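Local coordinates for surface-associated protein CshB (Streptococcus gordonii, PDB 6YZG) that probably mediates adhesion of the bacterium to host fibronectin as a cell-wall-anchored adhesin, this chain carrying its second non-repetitive region, at residues Ser9-Asp14 / Gly22-Lys27; Glu49-Arg54 / Gly62-Asp67; Asn180-Lys185 / Lys209-Asp214; Thr82-Val87 / Leu112-Asn117. All coordinates share one frame; numbering follows the deposited sequence.

Contact 1: Ser9-Asp14 / Gly22-Lys27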
loop_
_atom_site.group_PDB
_atom_site.type_symbol
_atom_site.label_atom_id
_atom_site.label_comp_id
_atom_site.label_asym_id
_atom_site.label_seq_id
_atom_site.Cartn_x
_atom_site.Cartn_y
_atom_site.Cartn_z
ATOM N N SER A 9 13.677 -8.192 -28.831
ATOM C CA SER A 9 14.462 -9.044 -27.907
ATOM C C SER A 9 13.778 -10.419 -27.751
ATOM O O SER A 9 14.451 -11.350 -27.278
ATOM C CB SER A 9 14.611 -8.440 -26.557
ATOM O OG SER A 9 15.360 -7.232 -26.588
ATOM N N TRP A 10 12.522 -10.562 -28.113
ATOM C CA TRP A 10 11.733 -11.779 -27.952
ATOM C C TRP A 10 11.692 -12.610 -29.221
ATOM O O TRP A 10 11.532 -12.016 -30.326
ATOM C CB TRP A 10 10.313 -11.461 -27.519
ATOM C CG TRP A 10 10.227 -10.811 -26.167
ATOM C CD1 TRP A 10 10.070 -9.484 -25.887
ATOM C CD2 TRP A 10 10.201 -11.495 -24.914
ATOM N NE1 TRP A 10 9.988 -9.308 -24.521
ATOM C CE2 TRP A 10 10.053 -10.505 -23.897
ATOM C CE3 TRP A 10 10.316 -12.820 -24.548
ATOM C CZ2 TRP A 10 10.057 -10.858 -22.530
ATOM C CZ3 TRP A 10 10.315 -13.173 -23.219
ATOM C CH2 TRP A 10 10.176 -12.205 -22.217
ATOM N N LYS A 11 11.781 -13.896 -29.060
ATOM C CA LYS A 11 11.523 -14.867 -30.170
ATOM C C LYS A 11 10.614 -15.966 -29.687
ATOM O O LYS A 11 10.633 -16.340 -28.496
ATOM C CB LYS A 11 12.790 -15.513 -30.721
ATOM C CG LYS A 11 13.769 -14.536 -31.271
ATOM C CD LYS A 11 13.310 -14.050 -32.655
ATOM C CE LYS A 11 14.375 -13.202 -33.333
ATOM N NZ LYS A 11 14.605 -11.962 -32.533
ATOM N N ASN A 12 9.854 -16.550 -30.635
ATOM C CA ASN A 12 9.074 -17.757 -30.366
ATOM C C ASN A 12 8.009 -17.493 -29.297
ATOM O O ASN A 12 7.805 -18.347 -28.426
ATOM C CB ASN A 12 9.962 -18.937 -29.987
ATOM C CG ASN A 12 9.279 -20.282 -30.104
ATOM O OD1 ASN A 12 8.319 -20.387 -30.865
ATOM N ND2 ASN A 12 9.708 -21.236 -29.315
ATOM N N LEU A 13 7.256 -16.421 -29.500
ATOM C CA LEU A 13 6.069 -16.088 -28.697
ATOM C C LEU A 13 4.866 -16.885 -29.175
ATOM O O LEU A 13 4.859 -17.373 -30.299
ATOM C CB LEU A 13 5.759 -14.606 -28.788
ATOM C CG LEU A 13 6.801 -13.676 -28.184
ATOM C CD1 LEU A 13 6.590 -12.242 -28.641
ATOM C CD2 LEU A 13 6.903 -13.741 -26.678
ATOM N N ASP A 14 3.832 -16.962 -28.340
ATOM C CA ASP A 14 2.557 -17.646 -28.700
ATOM C C ASP A 14 1.704 -16.748 -29.620
ATOM O O ASP A 14 2.119 -15.667 -29.868
ATOM C CB ASP A 14 1.831 -18.148 -27.445
ATOM C CG ASP A 14 1.135 -17.104 -26.590
ATOM O OD1 ASP A 14 1.021 -15.995 -27.018
ATOM O OD2 ASP A 14 0.756 -17.450 -25.479
ATOM N N GLY A 22 9.813 -22.469 -24.453
ATOM C CA GLY A 22 10.723 -22.291 -25.587
ATOM C C GLY A 22 10.786 -20.871 -26.081
ATOM O O GLY A 22 11.588 -20.580 -26.988
ATOM N N THR A 23 9.946 -19.958 -25.594
ATOM C CA THR A 23 10.141 -18.535 -25.866
ATOM C C THR A 23 11.505 -18.089 -25.366
ATOM O O THR A 23 11.968 -18.533 -24.282
ATOM C CB THR A 23 9.081 -17.661 -25.189
ATOM O OG1 THR A 23 7.800 -17.982 -25.753
ATOM C CG2 THR A 23 9.366 -16.172 -25.267
ATOM N N THR A 24 12.196 -17.245 -26.119
ATOM C CA THR A 24 13.465 -16.669 -25.673
ATOM C C THR A 24 13.411 -15.146 -25.600
ATOM O O THR A 24 12.703 -14.460 -26.379
ATOM C CB THR A 24 14.655 -17.091 -26.564
ATOM O OG1 THR A 24 14.469 -16.539 -27.891
ATOM C CG2 THR A 24 14.844 -18.577 -26.514
ATOM N N PHE A 25 14.226 -14.626 -24.674
ATOM C CA PHE A 25 14.497 -13.182 -24.529
ATOM C C PHE A 25 16.014 -13.075 -24.624
ATOM O O PHE A 25 16.707 -13.729 -23.811
ATOM C CB PHE A 25 13.979 -12.586 -23.214
ATOM C CG PHE A 25 14.358 -11.156 -22.983
ATOM C CD1 PHE A 25 15.563 -10.844 -22.373
ATOM C CD2 PHE A 25 13.527 -10.141 -23.451
ATOM C CE1 PHE A 25 15.931 -9.524 -22.220
ATOM C CE2 PHE A 25 13.893 -8.808 -23.240
ATOM C CZ PHE A 25 15.098 -8.534 -22.644
ATOM N N THR A 26 16.570 -12.247 -25.495
ATOM C CA THR A 26 18.008 -12.127 -25.649
ATOM C C THR A 26 18.413 -10.649 -25.713
ATOM O O THR A 26 17.773 -9.866 -26.402
ATOM C CB THR A 26 18.425 -12.799 -26.973
ATOM O OG1 THR A 26 17.881 -14.118 -27.106
ATOM C CG2 THR A 26 19.935 -12.825 -27.031
ATOM N N LYS A 27 19.417 -10.260 -24.952
ATOM C CA LYS A 27 19.855 -8.858 -24.906
ATOM C C LYS A 27 21.368 -8.838 -24.687
ATOM O O LYS A 27 21.891 -9.461 -23.750
ATOM C CB LYS A 27 19.137 -8.077 -23.804
ATOM C CG LYS A 27 19.596 -6.618 -23.639
ATOM C CD LYS A 27 19.230 -5.733 -24.777
ATOM C CE LYS A 27 19.753 -4.316 -24.547
ATOM N NZ LYS A 27 19.352 -3.372 -25.615
HETATM O O HOH W 1 15.340 -13.913 -28.114
#

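Contact 2: Glu49-Arg54 / Gly62-Asp67. Unlike the reference sequence in segment 62-67: Asp65 (reference Asn).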
loop_
_atom_site.group_PDB
_atom_site.type_symbol
_atom_site.label_atom_id
_atom_site.label_comp_id
_atom_site.label_asym_id
_atom_site.label_seq_id
_atom_site.Cartn_x
_atom_site.Cartn_y
_atom_site.Cartn_z
ATOM N N GLU A 49 8.195 -28.938 -6.518
ATOM C CA GLU A 49 8.692 -29.893 -5.494
ATOM C C GLU A 49 8.885 -29.150 -4.167
ATOM O O GLU A 49 8.741 -29.744 -3.173
ATOM C CB GLU A 49 10.002 -30.542 -5.933
ATOM C CG GLU A 49 9.826 -31.415 -7.139
ATOM C CD GLU A 49 9.401 -32.851 -6.925
ATOM O OE1 GLU A 49 9.463 -33.330 -5.806
ATOM O OE2 GLU A 49 9.070 -33.502 -7.936
ATOM N N ILE A 50 9.214 -27.858 -4.221
ATOM C CA ILE A 50 9.315 -27.035 -3.001
ATOM C C ILE A 50 7.986 -27.136 -2.227
ATOM O O ILE A 50 7.946 -27.404 -1.037
ATOM C CB ILE A 50 9.698 -25.581 -3.309
ATOM C CG1 ILE A 50 11.049 -25.452 -4.042
ATOM C CG2 ILE A 50 9.630 -24.783 -2.035
ATOM C CD1 ILE A 50 11.075 -24.222 -4.890
ATOM N N TYR A 51 6.897 -26.850 -2.932
ATOM C CA TYR A 51 5.559 -26.860 -2.318
ATOM C C TYR A 51 5.172 -28.318 -1.889
ATOM O O TYR A 51 4.656 -28.447 -0.781
ATOM C CB TYR A 51 4.560 -26.294 -3.336
ATOM C CG TYR A 51 3.157 -26.237 -2.809
ATOM C CD1 TYR A 51 2.673 -25.157 -2.069
ATOM C CD2 TYR A 51 2.294 -27.314 -3.046
ATOM C CE1 TYR A 51 1.372 -25.089 -1.637
ATOM C CE2 TYR A 51 0.986 -27.254 -2.607
ATOM C CZ TYR A 51 0.526 -26.143 -1.928
ATOM O OH TYR A 51 -0.781 -26.152 -1.449
ATOM N N LYS A 52 5.481 -29.267 -2.748
ATOM C CA LYS A 52 5.236 -30.727 -2.425
ATOM C C LYS A 52 5.836 -31.021 -1.062
ATOM O O LYS A 52 5.136 -31.575 -0.159
ATOM C CB LYS A 52 5.818 -31.607 -3.510
ATOM C CG LYS A 52 5.652 -33.090 -3.200
ATOM C CD LYS A 52 6.424 -33.953 -4.100
ATOM C CE LYS A 52 5.983 -35.402 -3.942
ATOM N NZ LYS A 52 6.913 -36.289 -4.679
ATOM N N LYS A 53 7.078 -30.610 -0.834
ATOM C CA LYS A 53 7.730 -30.903 0.463
ATOM C C LYS A 53 7.112 -30.126 1.627
ATOM O O LYS A 53 7.086 -30.640 2.713
ATOM C CB LYS A 53 9.245 -30.749 0.335
ATOM C CG LYS A 53 9.877 -31.724 -0.650
ATOM C CD LYS A 53 11.322 -31.486 -0.969
ATOM C CE LYS A 53 11.785 -32.173 -2.238
ATOM N NZ LYS A 53 13.192 -31.831 -2.558
ATOM N N ARG A 54 6.661 -28.902 1.397
ATOM C CA ARG A 54 6.052 -28.124 2.461
ATOM C C ARG A 54 4.712 -28.741 2.895
ATOM O O ARG A 54 4.390 -28.603 4.071
ATOM C CB ARG A 54 5.834 -26.660 2.060
ATOM C CG ARG A 54 7.156 -25.935 1.800
ATOM C CD ARG A 54 6.842 -24.530 1.417
ATOM N NE ARG A 54 8.047 -23.690 1.223
ATOM C CZ ARG A 54 7.997 -22.414 0.914
ATOM N NH1 ARG A 54 6.848 -21.804 0.675
ATOM N NH2 ARG A 54 9.112 -21.714 0.675
ATOM N N GLY A 62 -2.778 -33.154 -0.479
ATOM C CA GLY A 62 -3.426 -33.390 -1.764
ATOM C C GLY A 62 -3.467 -32.147 -2.666
ATOM O O GLY A 62 -3.826 -32.242 -3.838
ATOM N N THR A 63 -3.087 -30.983 -2.125
ATOM C CA THR A 63 -3.123 -29.719 -2.925
ATOM C C THR A 63 -1.875 -29.624 -3.814
ATOM O O THR A 63 -1.839 -28.753 -4.660
ATOM C CB THR A 63 -3.214 -28.470 -2.059
ATOM O OG1 THR A 63 -2.105 -28.402 -1.160
ATOM C CG2 THR A 63 -4.492 -28.431 -1.220
ATOM N N TYR A 64 -0.852 -30.422 -3.568
ATOM C CA TYR A 64 0.261 -30.474 -4.535
ATOM C C TYR A 64 -0.234 -30.987 -5.856
ATOM O O TYR A 64 -0.824 -32.120 -5.897
ATOM C CB TYR A 64 1.418 -31.304 -4.007
ATOM C CG TYR A 64 2.429 -31.677 -5.067
ATOM C CD1 TYR A 64 3.177 -30.721 -5.741
ATOM C CD2 TYR A 64 2.648 -33.006 -5.387
ATOM C CE1 TYR A 64 4.106 -31.078 -6.700
ATOM C CE2 TYR A 64 3.604 -33.377 -6.305
ATOM C CZ TYR A 64 4.365 -32.410 -6.936
ATOM O OH TYR A 64 5.291 -32.710 -7.900
ATOM N N ASP A 65 -0.064 -30.248 -6.933
ATOM C CA ASP A 65 -0.611 -30.645 -8.245
ATOM C C ASP A 65 0.494 -30.426 -9.268
ATOM O O ASP A 65 0.646 -29.294 -9.782
ATOM C CB ASP A 65 -1.841 -29.798 -8.576
ATOM C CG ASP A 65 -2.445 -30.181 -9.906
ATOM O OD1 ASP A 65 -1.896 -31.118 -10.543
ATOM O OD2 ASP A 65 -3.435 -29.518 -10.315
ATOM N N PRO A 66 1.309 -31.445 -9.634
ATOM C CA PRO A 66 2.388 -31.230 -10.588
ATOM C C PRO A 66 1.881 -30.852 -11.973
ATOM O O PRO A 66 2.679 -30.360 -12.751
ATOM C CB PRO A 66 3.171 -32.549 -10.577
ATOM C CG PRO A 66 2.137 -33.560 -10.167
ATOM C CD PRO A 66 1.228 -32.844 -9.183
ATOM N N ASP A 67 0.601 -31.086 -12.251
ATOM C CA ASP A 67 -0.048 -30.766 -13.557
ATOM C C ASP A 67 -0.799 -29.417 -13.547
ATOM O O ASP A 67 -1.445 -29.052 -14.546
ATOM C CB ASP A 67 -0.991 -31.900 -13.969
ATOM C CG ASP A 67 -0.252 -33.211 -14.153
ATOM O OD1 ASP A 67 0.863 -33.173 -14.681
ATOM O OD2 ASP A 67 -0.760 -34.219 -13.654
#

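Contact 3: Asn180-Lys185 / Lys209-Asp214. Unlike the reference sequence in segment 180-185: Asn180 (reference Thr).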
loop_
_atom_site.group_PDB
_atom_site.type_symbol
_atom_site.label_atom_id
_atom_site.label_comp_id
_atom_site.label_asym_id
_atom_site.label_seq_id
_atom_site.Cartn_x
_atom_site.Cartn_y
_atom_site.Cartn_z
ATOM N N ASN A 180 9.459 -6.544 5.233
ATOM C CA ASN A 180 8.631 -7.370 6.135
ATOM C C ASN A 180 8.266 -8.750 5.533
ATOM O O ASN A 180 7.669 -8.797 4.521
ATOM C CB ASN A 180 7.392 -6.559 6.499
ATOM C CG ASN A 180 6.441 -7.390 7.296
ATOM O OD1 ASN A 180 6.793 -7.884 8.348
ATOM N ND2 ASN A 180 5.270 -7.615 6.753
ATOM N N VAL A 181 8.629 -9.839 6.199
ATOM C CA VAL A 181 8.276 -11.205 5.774
ATOM C C VAL A 181 6.806 -11.472 6.122
ATOM O O VAL A 181 6.421 -11.205 7.270
ATOM C CB VAL A 181 9.201 -12.239 6.425
ATOM C CG1 VAL A 181 8.882 -13.632 5.913
ATOM C CG2 VAL A 181 10.651 -11.828 6.210
ATOM N N ILE A 182 5.987 -11.945 5.197
ATOM C CA ILE A 182 4.565 -12.196 5.501
ATOM C C ILE A 182 4.491 -13.452 6.341
ATOM O O ILE A 182 4.993 -14.520 5.938
ATOM C CB ILE A 182 3.713 -12.339 4.221
ATOM C CG1 ILE A 182 3.808 -11.088 3.376
ATOM C CG2 ILE A 182 2.284 -12.672 4.570
ATOM C CD1 ILE A 182 3.156 -11.137 1.995
ATOM N N THR A 183 3.799 -13.337 7.469
ATOM C CA THR A 183 3.568 -14.479 8.340
ATOM C C THR A 183 2.115 -14.935 8.319
ATOM O O THR A 183 1.235 -14.193 7.820
ATOM C CB THR A 183 3.952 -14.112 9.773
ATOM O OG1 THR A 183 3.044 -13.107 10.208
ATOM C CG2 THR A 183 5.371 -13.615 9.889
ATOM N N LYS A 184 1.900 -16.147 8.815
ATOM C CA LYS A 184 0.530 -16.679 8.937
ATOM C C LYS A 184 -0.341 -15.721 9.742
ATOM O O LYS A 184 -1.445 -15.466 9.340
ATOM C CB LYS A 184 0.579 -18.074 9.563
ATOM C CG LYS A 184 -0.795 -18.675 9.813
ATOM C CD LYS A 184 -0.779 -20.161 10.008
ATOM C CE LYS A 184 -2.181 -20.733 9.910
ATOM N NZ LYS A 184 -2.189 -22.197 10.122
ATOM N N LYS A 185 0.170 -15.172 10.839
ATOM C CA LYS A 185 -0.608 -14.202 11.633
ATOM C C LYS A 185 -0.987 -12.984 10.810
ATOM O O LYS A 185 -2.154 -12.531 10.833
ATOM C CB LYS A 185 0.219 -13.817 12.871
ATOM C CG LYS A 185 -0.521 -12.791 13.738
ATOM C CD LYS A 185 0.226 -12.385 14.983
ATOM C CE LYS A 185 -0.704 -11.930 16.088
ATOM N NZ LYS A 185 -1.667 -10.911 15.605
ATOM N N LYS A 209 1.292 -22.402 3.015
ATOM C CA LYS A 209 2.566 -23.031 2.576
ATOM C C LYS A 209 3.130 -22.278 1.353
ATOM O O LYS A 209 4.164 -22.718 0.840
ATOM C CB LYS A 209 2.465 -24.539 2.383
ATOM C CG LYS A 209 2.103 -25.261 3.684
ATOM C CD LYS A 209 3.039 -24.883 4.828
ATOM C CE LYS A 209 2.698 -25.514 6.174
ATOM N NZ LYS A 209 2.868 -26.981 6.141
ATOM N N TYR A 210 2.563 -21.168 0.905
ATOM C CA TYR A 210 3.280 -20.178 0.046
ATOM C C TYR A 210 4.179 -19.328 0.929
ATOM O O TYR A 210 5.106 -18.732 0.395
ATOM C CB TYR A 210 2.305 -19.328 -0.756
ATOM C CG TYR A 210 1.851 -19.916 -2.066
ATOM C CD1 TYR A 210 1.400 -21.221 -2.185
ATOM C CD2 TYR A 210 1.860 -19.150 -3.215
ATOM C CE1 TYR A 210 0.995 -21.719 -3.400
ATOM C CE2 TYR A 210 1.433 -19.629 -4.437
ATOM C CZ TYR A 210 1.016 -20.927 -4.542
ATOM O OH TYR A 210 0.524 -21.446 -5.722
ATOM N N LEU A 211 3.870 -19.128 2.205
ATOM C CA LEU A 211 4.635 -18.245 3.074
ATOM C C LEU A 211 6.012 -18.811 3.311
ATOM O O LEU A 211 6.216 -20.038 3.296
ATOM C CB LEU A 211 3.841 -18.052 4.363
ATOM C CG LEU A 211 2.460 -17.431 4.208
ATOM C CD1 LEU A 211 1.842 -17.190 5.578
ATOM C CD2 LEU A 211 2.493 -16.223 3.324
ATOM N N SER A 212 6.964 -17.925 3.549
ATOM C CA SER A 212 8.341 -18.375 3.845
ATOM C C SER A 212 8.382 -19.166 5.138
ATOM O O SER A 212 7.830 -18.751 6.161
ATOM C CB SER A 212 9.279 -17.209 3.936
ATOM O OG SER A 212 10.609 -17.707 4.093
ATOM N N PRO A 213 9.113 -20.261 5.176
ATOM C CA PRO A 213 9.430 -20.934 6.452
ATOM C C PRO A 213 10.275 -20.061 7.366
ATOM O O PRO A 213 10.260 -20.220 8.568
ATOM C CB PRO A 213 10.298 -22.119 5.977
ATOM C CG PRO A 213 9.892 -22.403 4.611
ATOM C CD PRO A 213 9.555 -21.051 4.024
ATOM N N ASP A 214 11.004 -19.101 6.793
ATOM C CA ASP A 214 11.955 -18.202 7.487
ATOM C C ASP A 214 11.240 -16.890 7.736
ATOM O O ASP A 214 11.255 -15.981 6.908
ATOM C CB ASP A 214 13.222 -18.055 6.650
ATOM C CG ASP A 214 14.191 -17.076 7.220
ATOM O OD1 ASP A 214 13.965 -16.519 8.332
ATOM O OD2 ASP A 214 15.116 -16.739 6.459
HETATM O O HOH W 2 6.385 -15.185 3.673
HETATM O O HOH W 3 6.201 -16.695 7.183
#

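Contact 4: Thr82-Val87 / Leu112-Asn117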
loop_
_atom_site.group_PDB
_atom_site.type_symbol
_atom_site.label_atom_id
_atom_site.label_comp_id
_atom_site.label_asym_id
_atom_site.label_seq_id
_atom_site.Cartn_x
_atom_site.Cartn_y
_atom_site.Cartn_z
ATOM N N THR A 82 -13.442 -17.110 -18.740
ATOM C CA THR A 82 -12.648 -16.365 -19.749
ATOM C C THR A 82 -11.245 -16.962 -19.771
ATOM O O THR A 82 -10.775 -17.495 -18.772
ATOM C CB THR A 82 -12.734 -14.867 -19.457
ATOM O OG1 THR A 82 -12.285 -14.058 -20.556
ATOM C CG2 THR A 82 -11.907 -14.493 -18.254
ATOM N N PRO A 83 -10.571 -17.019 -20.925
ATOM C CA PRO A 83 -9.262 -17.644 -20.988
ATOM C C PRO A 83 -8.303 -16.808 -20.170
ATOM O O PRO A 83 -8.379 -15.598 -20.134
ATOM C CB PRO A 83 -8.879 -17.582 -22.460
ATOM C CG PRO A 83 -10.205 -17.388 -23.163
ATOM C CD PRO A 83 -11.022 -16.526 -22.237
ATOM N N PRO A 84 -7.372 -17.441 -19.460
ATOM C CA PRO A 84 -6.401 -16.639 -18.755
ATOM C C PRO A 84 -5.431 -16.035 -19.751
ATOM O O PRO A 84 -5.322 -16.494 -20.901
ATOM C CB PRO A 84 -5.649 -17.617 -17.876
ATOM C CG PRO A 84 -5.758 -18.884 -18.630
ATOM C CD PRO A 84 -7.133 -18.870 -19.340
ATOM N N PRO A 85 -4.741 -14.991 -19.287
ATOM C CA PRO A 85 -3.792 -14.245 -20.119
ATOM C C PRO A 85 -2.511 -15.067 -20.292
ATOM O O PRO A 85 -2.408 -16.185 -19.877
ATOM C CB PRO A 85 -3.594 -12.979 -19.346
ATOM C CG PRO A 85 -3.642 -13.463 -17.907
ATOM C CD PRO A 85 -4.753 -14.484 -17.901
ATOM N N SER A 86 -1.594 -14.504 -21.070
ATOM C CA SER A 86 -0.224 -15.018 -21.213
ATOM C C SER A 86 0.690 -14.072 -20.448
ATOM O O SER A 86 0.421 -12.881 -20.285
ATOM C CB SER A 86 0.222 -15.174 -22.646
ATOM O OG SER A 86 -0.595 -16.132 -23.339
ATOM N N VAL A 87 1.781 -14.628 -19.983
ATOM C CA VAL A 87 2.873 -13.822 -19.426
ATOM C C VAL A 87 3.440 -12.971 -20.551
ATOM O O VAL A 87 3.624 -13.525 -21.676
ATOM C CB VAL A 87 3.938 -14.716 -18.801
ATOM C CG1 VAL A 87 5.079 -13.882 -18.251
ATOM C CG2 VAL A 87 3.339 -15.606 -17.706
ATOM N N LEU A 112 7.802 -7.839 -16.227
ATOM C CA LEU A 112 7.115 -8.952 -16.872
ATOM C C LEU A 112 5.830 -9.237 -16.100
ATOM O O LEU A 112 5.876 -9.321 -14.888
ATOM C CB LEU A 112 8.041 -10.156 -16.878
ATOM C CG LEU A 112 7.668 -11.274 -17.839
ATOM C CD1 LEU A 112 7.957 -10.833 -19.282
ATOM C CD2 LEU A 112 8.410 -12.552 -17.488
ATOM N N VAL A 113 4.706 -9.260 -16.800
ATOM C CA VAL A 113 3.404 -9.307 -16.103
ATOM C C VAL A 113 2.509 -10.419 -16.651
ATOM O O VAL A 113 2.775 -10.965 -17.647
ATOM C CB VAL A 113 2.691 -7.943 -16.241
ATOM C CG1 VAL A 113 3.415 -6.817 -15.518
ATOM C CG2 VAL A 113 2.457 -7.579 -17.699
ATOM N N TYR A 114 1.460 -10.705 -15.899
ATOM C CA TYR A 114 0.387 -11.669 -16.261
ATOM C C TYR A 114 -0.836 -10.769 -16.165
ATOM O O TYR A 114 -1.382 -10.689 -15.095
ATOM C CB TYR A 114 0.382 -12.827 -15.266
ATOM C CG TYR A 114 -0.393 -14.044 -15.685
ATOM C CD1 TYR A 114 -0.044 -14.765 -16.810
ATOM C CD2 TYR A 114 -1.428 -14.503 -14.900
ATOM C CE1 TYR A 114 -0.718 -15.913 -17.146
ATOM C CE2 TYR A 114 -2.123 -15.636 -15.230
ATOM C CZ TYR A 114 -1.761 -16.349 -16.352
ATOM O OH TYR A 114 -2.423 -17.469 -16.673
ATOM N N PRO A 115 -1.196 -10.082 -17.266
ATOM C CA PRO A 115 -2.051 -8.913 -17.203
ATOM C C PRO A 115 -3.556 -8.984 -16.957
ATOM O O PRO A 115 -4.277 -8.313 -17.594
ATOM C CB PRO A 115 -1.640 -8.154 -18.467
ATOM C CG PRO A 115 -1.430 -9.242 -19.437
ATOM C CD PRO A 115 -0.733 -10.329 -18.627
ATOM N N MET A 116 -3.925 -9.856 -16.033
ATOM C CA MET A 116 -5.276 -9.797 -15.451
ATOM C C MET A 116 -5.113 -9.920 -13.951
ATOM O O MET A 116 -4.191 -10.566 -13.464
ATOM C CB MET A 116 -6.168 -10.885 -15.991
ATOM C CG MET A 116 -6.333 -10.747 -17.493
ATOM S SD MET A 116 -7.709 -9.746 -17.904
ATOM C CE MET A 116 -9.113 -10.718 -17.301
ATOM N N ASN A 117 -6.061 -9.389 -13.208
ATOM C CA ASN A 117 -6.098 -9.553 -11.752
ATOM C C ASN A 117 -6.562 -10.973 -11.360
ATOM O O ASN A 117 -7.261 -11.653 -12.085
ATOM C CB ASN A 117 -7.024 -8.517 -11.157
ATOM C CG ASN A 117 -6.541 -7.135 -11.546
ATOM O OD1 ASN A 117 -5.414 -6.786 -11.198
ATOM N ND2 ASN A 117 -7.399 -6.374 -12.231
HETATM O O HOH W 4 -1.562 -18.738 -18.977
#

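Contact 1: Ser9-Asp14 / Gly22-Lys27
Ser9 O is held by two hydrogen bonds: the N-H of Thr26 reaches it in the carbonyl plane (Thr26 N to Ser9 O 2.9 Å), and water 1 donates to it as well. A third, softer contact comes from Phe25 CA, whose C-H points at the same oxygen. The water also hydrogen-bonds Thr24 OG1 and Thr26 OG1, so both hydroxyls are joined to the facing carbonyl. Further along, Lys11 and Thr24 form a hydrogen-bonded pair, with Lys11 N to Thr24 O at 2.9 Å and Thr24 N to Lys11 O at 3.0 Å, both nearly straight. Beyond the Lys11-Thr24 pair, the amide of Asn12 hydrogen-bonds Gly22: ND2 sits above the carbonyl plane, 3.1 Å from Gly22 O. On the face opposite Lys11 and Thr24, Trp10 and Phe25 form the non-hydrogen-bonded pair. Phe25 CG lies anti to the backbone N (chi1 174°), which sets the ring edge against the indole face, planes 65° apart and CD2 3.5 Å from Trp10 CE2. Phe25 CB lies over the six-membered ring, 3.9 Å from its centroid, while Thr23 CG2 meets the indole at its edge. Trp10 NE1 is bonded to Phe4 O, which helps fix the rotation of the indole. This is an antiparallel ladder with a T-shaped aromatic pair, joining the short strand 10-11 to strand 24-30 of the larger antiparallel sheet.

Contact 2: Glu49-Arg54 / Gly62-Asp67
Helix 49-55 packs against the loop that leads from it to strand 71-72, within the CshA-type non-repetitive domain 2, through a lysine-on-tyrosine CH-pi contact. The tight part lies over the Tyr64 ring. Lys52 CB stands over the ring centre, 3.5 Å from the centroid and 9° off the normal. With CG anti to the backbone N (chi1 177°) and the chain extended beyond, Lys52 CG and CD run on across the same face, CD 3.6 Å from Tyr64 CE2. Pro66 CD covers the opposite face, 3.7 Å above the ring plane, so Tyr64 is sandwiched between helix and loop. The outer side is loose: Glu49 OE2 stays 3.9 Å from Tyr64 OH, and the Lys52 chain carries its NZ off past the ring on the exposed side of the helix. Deeper in, Tyr51 is buried and slides past Tyr64 with its CD2 edge. Its hydroxyl accepts the N-H of Asp206, and Thr63 OG1 is bonded to Thr60 O. The sole hydrogen bond between the two segments runs from Tyr51 OH to Thr63 OG1, 2.6 Å.

Contact 3: Asn180-Lys185 / Lys209-Asp214
Leu211 carries this contact, reaching from an irregular loop toward the turn between strand 180-181 and helix 184-193. Its CB lies 4.0 Å from Ile182 O. CG is anti to the carbonyl carbon (chi1 -60°), and from it the two methyls part. CD1 sits against the first turn of the helix, 3.4 Å from Lys184 N and close to the carbonyl carbon of Thr183, the N-cap residue, whose hydroxyl is bonded to Met186 N. CD2 meets the branch methyl of Ile182 at 3.8 Å from CG2, the two side chains crossing at about a right angle. Phe153, Leu187 and Pro227 also touch Leu211, placing it between the helix and the three-stranded sheet. Nearer the strand, Val181 CG1 rests 3.5 Å from Asp214 O and against Ser212 CB. Ser212 OG in turn accepts from Asp214 N, an ST turn that shapes the loop. Two waters link the backbones, both donating to Ile182 O. Water 2 accepts from Ser212 N (2.8 Å), and water 3 donates to Ser212 O (2.8 Å). With no direct hydrogen bond across, the segments are joined by apolar contacts and two water bridges, which satisfy backbone groups that do not meet directly.

Contact 4: Thr82-Val87 / Leu112-Asn117
Two irregular loop segments between strands 71-72 and 119-131 run antiparallel here, a triple-proline run lying against a tyrosine. Pro83 and Pro84 take extended, polyproline II-like backbone angles, and the next proline presents its ring to Tyr114. Pro85 CG stands over the centre of the aromatic face, 3.6 Å from the centroid and 5° off the normal, a proline CH-pi contact. Tyr114 CG is anti to its backbone N (chi1 -165°), which carries the ring across to the prolines and brings OH to 3.4 Å from Pro84 CB. Water 4 lies at the ring edge, in its plane, bonded to Tyr114 OH at 2.8 Å while donating to Pro85 O, also at 2.8 Å. Val87 splits its methyls: CG2 meets Tyr114 CD1 at 3.6 Å, whereas CG1, anti to the backbone N, packs on Leu112 CD2 at 3.7 Å. Backbone to backbone there is a soft contact, the C-H of Val87 CA toward Val113 O (3.4 Å). The same Pro85 CG that faces the ring is met by Met116 CG at 3.8 Å. Tyr114 also stacks on Trp121. A proline-aromatic CH-pi contact thus joins two antiparallel parts of one long connection, which Tyr114 lays on strand 119-131 of the larger antiparallel sheet.

In the fold
From the N terminus, contact 1 closes a seven-residue loop leading into strand 24-30, and contact 2 closes another behind helix 49-55. Contact 4 then closes a longer loop of 24 residues ahead of strand 119-131, part of it unmodelled. Contact 3 comes last, its segments separated by 23 residues, about half of them helical; it joins the turn between strand 180-181 and helix 184-193 to the loop before strand 224-229, beside the three-stranded sheet. All are in series; none nests or crosses. Contacts 1 and 4 meet through Asp14 and Ser86 and where Trp10 packs on Leu112. Contacts 2 and 3 meet through Arg54, bonded to Lys209 O. The second subunit reaches contacts 2, 3 and 4.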